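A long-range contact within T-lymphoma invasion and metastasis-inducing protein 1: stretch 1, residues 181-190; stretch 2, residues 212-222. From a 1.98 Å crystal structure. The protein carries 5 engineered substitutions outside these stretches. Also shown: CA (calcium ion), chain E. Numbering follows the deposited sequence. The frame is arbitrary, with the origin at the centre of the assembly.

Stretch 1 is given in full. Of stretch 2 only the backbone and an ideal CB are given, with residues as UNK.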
# COMPACT_ATOMS: atom_id res chain seq x y z
N TRP A 181 14.21 -1.94 -15.53
CA TRP A 181 13.39 -3.15 -15.45
C TRP A 181 13.25 -3.61 -14.00
O TRP A 181 12.21 -4.11 -13.58
CB TRP A 181 13.99 -4.27 -16.29
CG TRP A 181 13.79 -4.08 -17.78
CD1 TRP A 181 12.64 -3.72 -18.42
CD2 TRP A 181 14.78 -4.26 -18.80
NE1 TRP A 181 12.85 -3.67 -19.78
CE2 TRP A 181 14.15 -3.99 -20.03
CE3 TRP A 181 16.13 -4.62 -18.79
CZ2 TRP A 181 14.84 -4.07 -21.24
CZ3 TRP A 181 16.80 -4.70 -19.98
CH2 TRP A 181 16.16 -4.42 -21.20
N GLU A 182 14.32 -3.44 -13.23
CA GLU A 182 14.32 -3.79 -11.83
C GLU A 182 13.26 -2.97 -11.09
O GLU A 182 12.48 -3.48 -10.29
CB GLU A 182 15.70 -3.55 -11.24
CG GLU A 182 15.84 -3.92 -9.79
CD GLU A 182 17.27 -3.80 -9.33
OE1 GLU A 182 17.82 -2.68 -9.35
OE2 GLU A 182 17.86 -4.84 -8.98
N GLN A 183 13.24 -1.67 -11.38
CA GLN A 183 12.30 -0.75 -10.79
C GLN A 183 10.86 -1.02 -11.25
O GLN A 183 9.92 -0.93 -10.46
CB GLN A 183 12.73 0.67 -11.12
CG GLN A 183 12.14 1.73 -10.22
CD GLN A 183 13.13 2.83 -9.91
OE1 GLN A 183 12.90 4.00 -10.23
NE2 GLN A 183 14.24 2.47 -9.27
N ASN A 184 10.70 -1.36 -12.53
CA ASN A 184 9.40 -1.69 -13.09
C ASN A 184 8.82 -2.89 -12.38
O ASN A 184 7.63 -2.95 -12.11
CB ASN A 184 9.48 -2.00 -14.59
CG ASN A 184 9.74 -0.77 -15.43
OD1 ASN A 184 9.69 0.35 -14.95
ND2 ASN A 184 10.01 -0.99 -16.71
N LEU A 185 9.69 -3.86 -12.10
CA LEU A 185 9.28 -5.11 -11.50
C LEU A 185 8.87 -4.90 -10.04
O LEU A 185 7.95 -5.55 -9.56
CB LEU A 185 10.40 -6.15 -11.64
CG LEU A 185 10.54 -6.70 -13.06
CD1 LEU A 185 11.85 -7.45 -13.25
CD2 LEU A 185 9.37 -7.61 -13.39
N GLU A 186 9.53 -3.98 -9.35
CA GLU A 186 9.12 -3.61 -8.00
C GLU A 186 7.71 -3.05 -8.00
O GLU A 186 6.90 -3.39 -7.14
CB GLU A 186 10.04 -2.56 -7.40
CG GLU A 186 11.34 -3.08 -6.87
CD GLU A 186 12.13 -1.98 -6.20
OE1 GLU A 186 12.28 -0.90 -6.81
OE2 GLU A 186 12.57 -2.16 -5.04
N GLN A 187 7.44 -2.18 -8.97
CA GLN A 187 6.14 -1.53 -9.11
C GLN A 187 5.07 -2.56 -9.44
O GLN A 187 3.98 -2.52 -8.87
CB GLN A 187 6.22 -0.45 -10.19
CG GLN A 187 4.91 0.23 -10.57
CD GLN A 187 4.40 1.17 -9.49
OE1 GLN A 187 4.93 2.26 -9.31
NE2 GLN A 187 3.34 0.75 -8.79
N PHE A 188 5.39 -3.48 -10.35
CA PHE A 188 4.43 -4.47 -10.81
C PHE A 188 4.08 -5.45 -9.68
O PHE A 188 2.92 -5.84 -9.55
CB PHE A 188 4.98 -5.27 -12.00
CG PHE A 188 5.07 -4.49 -13.29
CD1 PHE A 188 4.24 -3.41 -13.54
CD2 PHE A 188 5.97 -4.86 -14.27
CE1 PHE A 188 4.33 -2.71 -14.74
CE2 PHE A 188 6.06 -4.16 -15.46
CZ PHE A 188 5.23 -3.09 -15.69
N GLN A 189 5.08 -5.84 -8.90
CA GLN A 189 4.89 -6.82 -7.84
C GLN A 189 4.09 -6.21 -6.70
O GLN A 189 3.33 -6.91 -6.02
CB GLN A 189 6.22 -7.34 -7.31
CG GLN A 189 6.99 -8.20 -8.29
CD GLN A 189 6.38 -9.57 -8.47
OE1 GLN A 189 5.36 -9.90 -7.87
NE2 GLN A 189 7.01 -10.38 -9.30
N MET A 190 4.30 -4.93 -6.47
CA MET A 190 3.56 -4.18 -5.48
C MET A 190 2.09 -4.08 -5.92
O MET A 190 1.19 -4.28 -5.11
CB MET A 190 4.18 -2.80 -5.29
CG MET A 190 3.56 -1.97 -4.19
SD MET A 190 3.71 -2.73 -2.56
CE MET A 190 5.50 -2.78 -2.37
N UNK A 212 7.00 -12.86 0.84
CA UNK A 212 7.26 -13.04 -0.58
C UNK A 212 7.40 -11.71 -1.30
O UNK A 212 8.22 -11.58 -2.20
CB UNK A 212 6.14 -13.86 -1.22
N UNK A 213 6.62 -10.71 -0.90
CA UNK A 213 6.69 -9.41 -1.56
C UNK A 213 8.01 -8.73 -1.24
O UNK A 213 8.65 -8.16 -2.12
CB UNK A 213 5.52 -8.52 -1.14
N UNK A 214 8.41 -8.77 0.03
CA UNK A 214 9.61 -8.06 0.45
C UNK A 214 10.86 -8.55 -0.26
O UNK A 214 11.81 -7.79 -0.45
CB UNK A 214 9.79 -8.20 1.96
N UNK A 215 10.87 -9.82 -0.65
CA UNK A 215 12.02 -10.38 -1.35
C UNK A 215 12.25 -9.70 -2.71
O UNK A 215 13.33 -9.80 -3.27
CB UNK A 215 11.83 -11.89 -1.54
N UNK A 216 11.24 -9.01 -3.22
CA UNK A 216 11.36 -8.31 -4.50
C UNK A 216 11.93 -6.90 -4.36
O UNK A 216 12.19 -6.24 -5.36
CB UNK A 216 9.99 -8.24 -5.18
N UNK A 217 12.12 -6.44 -3.13
CA UNK A 217 12.72 -5.13 -2.92
C UNK A 217 14.17 -5.14 -3.42
O UNK A 217 14.96 -5.99 -3.04
CB UNK A 217 12.66 -4.74 -1.44
N UNK A 218 14.49 -4.17 -4.26
CA UNK A 218 15.83 -4.00 -4.80
C UNK A 218 16.79 -3.49 -3.74
O UNK A 218 16.37 -3.12 -2.65
CB UNK A 218 15.81 -3.04 -5.99
N UNK A 219 18.09 -3.47 -4.04
CA UNK A 219 19.07 -2.99 -3.08
C UNK A 219 18.83 -1.52 -2.71
O UNK A 219 18.82 -1.20 -1.53
CB UNK A 219 20.48 -3.17 -3.64
N UNK A 220 18.60 -0.64 -3.71
CA UNK A 220 18.35 0.75 -3.32
C UNK A 220 17.12 0.92 -2.43
O UNK A 220 17.12 1.77 -1.53
CB UNK A 220 18.19 1.61 -4.57
N UNK A 221 16.10 0.11 -2.66
CA UNK A 221 14.88 0.20 -1.86
C UNK A 221 15.14 -0.32 -0.44
O UNK A 221 14.60 0.22 0.53
CB UNK A 221 13.75 -0.59 -2.52
N UNK A 222 15.96 -1.35 -0.31
CA UNK A 222 16.30 -1.86 1.02
C UNK A 222 17.10 -0.83 1.80
O UNK A 222 16.89 -0.65 3.00
CB UNK A 222 17.09 -3.17 0.91
CA CA E . 9.43 2.62 -14.57

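Stretch 1 is a continuous helix, and the residues it offers are Glu182, Glu186, Gln189 and Met190. Stretch 2 passes along it from a helical segment, through a turn, into a second helix.

Position 212 is helical, and its ideal CB has nothing of stretch 1 within 5.5 Å. Almost any helix-compatible residue would fit; it is Arg212, without contact here.

At position 213 CA-to-CB points sideways and the ideal CB again touches nothing, so a small side chain would leave the gap unfilled. The nearby surface is the backbone of Gln189 and the thioether end of Met190, which suits a medium or long apolar chain such as leucine, isoleucine or methionine. The residue is Leu213, with chi1 t and chi2 p. Its CD1 lies 3.5 Å from Gln189 O, and its CD2 packs 3.8 Å from Met190 CE.

Position 214, whose CB points away, and position 215, out of reach, are scarcely constrained by stretch 1, so small, apolar or polar residues would all serve. They are Leu214, which opens a type I turn ending at 217, and Ala215.

Position 216 comes close: its CA is 6.3 Å from Glu186 CA, and its CB points toward the helix, 4.3 Å from Gln189 CG. The Gln189 side chain presents methylene and amide groups, so a broad aromatic or a long aliphatic chain could cover it. Phe216 (chi1 m) lays a ring face against it. Gln189 CG sits 3.9 Å from the ring centroid, only 13° off the ring normal, a CH-pi contact; Gln189 NE2 over the same ring is 3.4 Å from Phe216 CZ.

At position 217 CB points away, yet lies 4.4 Å from Glu186 OE2. With phi/psi of -65/128, many residues are possible, and a small one makes no demand on the carboxylate. It is Ala217.

Position 218 has phi/psi of -72/170 directly before a helix, the usual setting of an N-cap, and its CB points toward two acids, 3.5 Å from Glu186 OE2 and 3.7 Å from Glu182 CD. Serine, threonine or asparagine would suit; aspartate would add a third negative charge. Ser218 occupies it. Its N donates to Glu186 OE2 at 2.9 Å and 174°, a backbone bond open to any residue but proline. Water 2 links Ser218 OG, at 2.7 Å, with Glu186 OE1, at 2.9 Å.

Nothing of stretch 1 approaches the ideal CB at 219, so most residues fit; 220 lies in the first turn of its helix, where proline needs no N-H donor. Arg219 N donates to water 1 (3.0 Å), which donates to Glu182 OE2 (2.6 Å); Pro220 makes no close contact with stretch 1.

Position 221 points its CB toward Glu186 OE2, a tight 3.2 Å away. An acceptor so near calls for a short donor, serine or threonine. Thr221 (chi1 m) donates from OG1 to Glu186 OE2 at 2.6 Å, so the same oxygen accepts from two residues.

Position 222 points sideways with no stretch 1 atom within 5.5 Å of its ideal CB, so any helix-compatible residue would do; it is Lys222.

Stretch 2 212-222: RLLAFASRPTK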
# COMPACT_ATOMS: atom_id res chain seq x y z
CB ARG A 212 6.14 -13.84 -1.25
CG ARG A 212 6.26 -15.33 -1.11
CD ARG A 212 5.27 -16.01 -2.03
NE ARG A 212 5.24 -17.46 -1.84
CZ ARG A 212 6.06 -18.31 -2.45
NH1 ARG A 212 6.99 -17.86 -3.28
NH2 ARG A 212 5.96 -19.61 -2.22
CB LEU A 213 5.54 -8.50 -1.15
CG LEU A 213 5.58 -7.08 -1.72
CD1 LEU A 213 5.48 -7.09 -3.24
CD2 LEU A 213 4.49 -6.22 -1.12
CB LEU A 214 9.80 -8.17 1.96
CG LEU A 214 9.00 -7.14 2.74
CD1 LEU A 214 8.97 -7.50 4.21
CD2 LEU A 214 9.59 -5.74 2.54
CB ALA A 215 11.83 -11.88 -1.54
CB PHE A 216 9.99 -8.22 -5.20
CG PHE A 216 9.52 -9.52 -5.76
CD1 PHE A 216 10.18 -10.10 -6.83
CD2 PHE A 216 8.44 -10.18 -5.20
CE1 PHE A 216 9.76 -11.30 -7.34
CE2 PHE A 216 8.02 -11.39 -5.71
CZ PHE A 216 8.68 -11.95 -6.78
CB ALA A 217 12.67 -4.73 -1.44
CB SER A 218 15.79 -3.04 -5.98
OG SER A 218 15.67 -1.70 -5.52
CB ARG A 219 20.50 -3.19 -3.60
CG ARG A 219 21.56 -2.76 -2.59
CD ARG A 219 22.96 -2.97 -3.12
NE ARG A 219 23.95 -2.30 -2.27
CZ ARG A 219 24.85 -2.92 -1.52
NH1 ARG A 219 24.89 -4.23 -1.45
NH2 ARG A 219 25.71 -2.21 -0.80
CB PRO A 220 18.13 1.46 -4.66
CG PRO A 220 18.75 0.59 -5.68
CD PRO A 220 18.74 -0.80 -5.16
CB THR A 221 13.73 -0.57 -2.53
OG1 THR A 221 13.46 -0.00 -3.81
CG2 THR A 221 12.47 -0.50 -1.69
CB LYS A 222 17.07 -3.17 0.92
CG LYS A 222 16.18 -4.37 0.66
CD LYS A 222 17.01 -5.63 0.44
CE LYS A 222 16.13 -6.87 0.41
NZ LYS A 222 16.82 -8.01 -0.24
O HOH W 1 18.96 -4.77 -6.60
O HOH W 2 14.94 -0.16 -7.64
O HOH W 3 7.71 4.34 -14.73
O HOH W 4 11.68 2.16 -13.90
O HOH W 5 10.76 4.44 -15.45
O HOH W 6 7.99 1.65 -12.86
O HOH W 7 8.49 2.09 -16.77
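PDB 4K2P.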